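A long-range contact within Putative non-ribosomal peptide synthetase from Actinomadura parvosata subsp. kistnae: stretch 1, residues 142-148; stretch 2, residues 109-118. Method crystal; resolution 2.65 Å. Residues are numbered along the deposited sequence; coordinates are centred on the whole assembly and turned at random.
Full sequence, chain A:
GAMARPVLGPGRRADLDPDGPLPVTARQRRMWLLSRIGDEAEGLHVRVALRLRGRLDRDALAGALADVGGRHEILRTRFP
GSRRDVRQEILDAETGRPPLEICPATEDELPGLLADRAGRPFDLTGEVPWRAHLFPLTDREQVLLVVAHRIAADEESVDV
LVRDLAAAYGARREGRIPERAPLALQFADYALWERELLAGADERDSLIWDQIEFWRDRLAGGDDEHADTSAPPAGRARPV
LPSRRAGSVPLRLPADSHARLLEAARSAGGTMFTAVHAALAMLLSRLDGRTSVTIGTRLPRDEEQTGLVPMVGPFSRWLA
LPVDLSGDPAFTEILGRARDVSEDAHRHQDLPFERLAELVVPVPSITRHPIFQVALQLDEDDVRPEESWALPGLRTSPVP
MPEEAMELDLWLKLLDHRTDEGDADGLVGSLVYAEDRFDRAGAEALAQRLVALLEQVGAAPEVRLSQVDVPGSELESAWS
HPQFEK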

# COMPACT_ATOMS: atom_id res chain seq x y z
N GLN A 142 15.95 14.65 10.77
CA GLN A 142 15.05 14.89 11.89
C GLN A 142 14.22 13.63 12.11
O GLN A 142 14.14 12.76 11.24
CB GLN A 142 14.13 16.09 11.66
CG GLN A 142 14.78 17.32 11.04
CD GLN A 142 14.86 17.23 9.52
OE1 GLN A 142 14.38 16.28 8.92
NE2 GLN A 142 15.48 18.23 8.91
N VAL A 143 13.57 13.56 13.27
CA VAL A 143 12.59 12.52 13.55
C VAL A 143 11.29 13.20 13.98
O VAL A 143 11.29 14.01 14.92
CB VAL A 143 13.07 11.53 14.62
CG1 VAL A 143 11.90 10.72 15.16
CG2 VAL A 143 14.12 10.61 14.03
N LEU A 144 10.21 12.88 13.28
CA LEU A 144 8.89 13.45 13.54
C LEU A 144 8.02 12.41 14.23
O LEU A 144 7.94 11.27 13.78
CB LEU A 144 8.23 13.90 12.24
CG LEU A 144 6.78 14.37 12.39
CD1 LEU A 144 6.71 15.63 13.24
CD2 LEU A 144 6.13 14.60 11.03
N LEU A 145 7.39 12.82 15.33
CA LEU A 145 6.44 11.98 16.04
C LEU A 145 5.06 12.59 15.93
O LEU A 145 4.89 13.79 16.17
CB LEU A 145 6.83 11.82 17.52
CG LEU A 145 5.80 11.14 18.42
CD1 LEU A 145 5.62 9.67 18.05
CD2 LEU A 145 6.19 11.28 19.88
N VAL A 146 4.08 11.78 15.55
CA VAL A 146 2.68 12.19 15.49
C VAL A 146 1.92 11.31 16.47
O VAL A 146 1.94 10.08 16.36
CB VAL A 146 2.10 12.08 14.07
CG1 VAL A 146 0.63 12.47 14.07
CG2 VAL A 146 2.89 12.95 13.11
N VAL A 147 1.25 11.94 17.43
CA VAL A 147 0.42 11.25 18.41
C VAL A 147 -1.02 11.68 18.18
O VAL A 147 -1.29 12.87 17.97
CB VAL A 147 0.87 11.56 19.85
CG1 VAL A 147 0.11 10.69 20.84
CG2 VAL A 147 2.37 11.35 20.00
N ALA A 148 -1.93 10.72 18.22
CA ALA A 148 -3.35 10.99 18.07
C ALA A 148 -4.12 10.15 19.08
O ALA A 148 -3.88 8.95 19.19
CB ALA A 148 -3.83 10.69 16.64
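Stretch 2, residues 109-118: ELPGLLADRA

Not one hydrogen bond crosses between these two segments; the helix of stretch 2 is held against the strand of stretch 1 by packing alone, and it runs nearly along the strand, in the same N-to-C sense. The two directions differ by 21° (signed crossing angle -21°), and the axes approach to 9.2 Å. The arrangement illustrates a general principle of α/β packing: a strand presents alternate side chains to one face, and a helix laid along it answers with residues spaced three or four apart.

Here the strand contributes Val143, Leu145 and Val147, whose CA-to-CB bonds all point toward the helix, while Gln142 and Leu144 point away. From residue 110 onward the helix offers Leu110, Leu114, Arg117 and Ala118. The backbones draw together along their length: CA of Val143 lies 8.4 Å from CA of Leu110, CA of Leu145 is 7.0 Å from CA of Leu114, and CA of Val147 is 5.9 Å from CA of Ala118. The closest of the three pairings is the one that includes an alanine, Ala118.

At the wide end, Val143 CG2 meets Leu110 CD1 at 3.6 Å. Leu114 has a CA-to-CB bond directed sideways, yet its end comes nearer the strand, placing its CD2 3.7 Å from Leu145 CB. Leu145 also reaches onward, its CD2 lying 3.5 Å from Arg117 CB. Arg117 thus lends the contact the base of its side chain, whereas its end leads away and its NH2 forms a salt bridge with Asp116 OD2 at 2.6 Å. At the narrow end, Val147 CG2 rests 3.8 Å from Ala118 CA, against the helix backbone itself. The whole contact buries 322 Å², counting both sides.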

# COMPACT_ATOMS: atom_id res chain seq x y z
N GLU A 109 19.02 10.23 22.91
CA GLU A 109 17.87 10.47 23.77
C GLU A 109 16.53 10.37 23.05
O GLU A 109 15.50 10.72 23.63
CB GLU A 109 18.01 11.85 24.44
CG GLU A 109 18.14 13.00 23.46
CD GLU A 109 18.96 14.14 24.02
OE1 GLU A 109 19.09 15.18 23.34
OE2 GLU A 109 19.50 14.00 25.14
N LEU A 110 16.52 9.90 21.80
CA LEU A 110 15.27 9.76 21.06
C LEU A 110 14.35 8.69 21.64
O LEU A 110 13.13 8.91 21.69
CB LEU A 110 15.55 9.47 19.58
CG LEU A 110 15.62 10.71 18.69
CD1 LEU A 110 15.74 10.31 17.23
CD2 LEU A 110 14.40 11.59 18.92
N PRO A 111 14.86 7.52 22.07
CA PRO A 111 13.96 6.54 22.71
C PRO A 111 13.14 7.12 23.86
O PRO A 111 11.92 6.91 23.91
CB PRO A 111 14.92 5.45 23.18
CG PRO A 111 16.01 5.49 22.19
CD PRO A 111 16.19 6.94 21.84
N GLY A 112 13.78 7.85 24.77
CA GLY A 112 13.05 8.39 25.91
C GLY A 112 12.08 9.49 25.51
O GLY A 112 10.96 9.56 26.02
N LEU A 113 12.50 10.35 24.58
CA LEU A 113 11.63 11.44 24.15
C LEU A 113 10.38 10.91 23.45
O LEU A 113 9.27 11.37 23.72
CB LEU A 113 12.40 12.39 23.23
CG LEU A 113 13.41 13.27 23.96
CD1 LEU A 113 14.36 13.93 22.97
CD2 LEU A 113 12.66 14.32 24.76
N LEU A 114 10.55 9.94 22.55
CA LEU A 114 9.41 9.39 21.83
C LEU A 114 8.42 8.74 22.79
O LEU A 114 7.20 8.93 22.65
CB LEU A 114 9.88 8.38 20.79
CG LEU A 114 10.63 8.94 19.58
CD1 LEU A 114 11.24 7.81 18.76
CD2 LEU A 114 9.70 9.78 18.72
N ALA A 115 8.91 7.98 23.76
CA ALA A 115 8.02 7.35 24.72
C ALA A 115 7.29 8.38 25.57
O ALA A 115 6.07 8.28 25.78
CB ALA A 115 8.80 6.38 25.61
N ASP A 116 8.01 9.39 26.06
CA ASP A 116 7.39 10.41 26.89
C ASP A 116 6.34 11.19 26.11
O ASP A 116 5.21 11.37 26.58
CB ASP A 116 8.46 11.36 27.44
CG ASP A 116 7.86 12.61 28.04
OD1 ASP A 116 7.31 12.53 29.16
OD2 ASP A 116 7.94 13.68 27.40
N ARG A 117 6.70 11.67 24.91
CA ARG A 117 5.77 12.47 24.13
C ARG A 117 4.57 11.65 23.68
O ARG A 117 3.47 12.19 23.54
CB ARG A 117 6.48 13.08 22.92
CG ARG A 117 7.64 14.00 23.27
CD ARG A 117 7.20 15.18 24.12
NE ARG A 117 8.22 16.23 24.16
CZ ARG A 117 9.20 16.28 25.06
NH1 ARG A 117 10.09 17.27 25.01
NH2 ARG A 117 9.29 15.36 26.00
N ALA A 118 4.75 10.35 23.44
CA ALA A 118 3.63 9.51 23.05
C ALA A 118 2.68 9.27 24.21
O ALA A 118 1.48 9.06 24.00
CB ALA A 118 4.12 8.18 22.49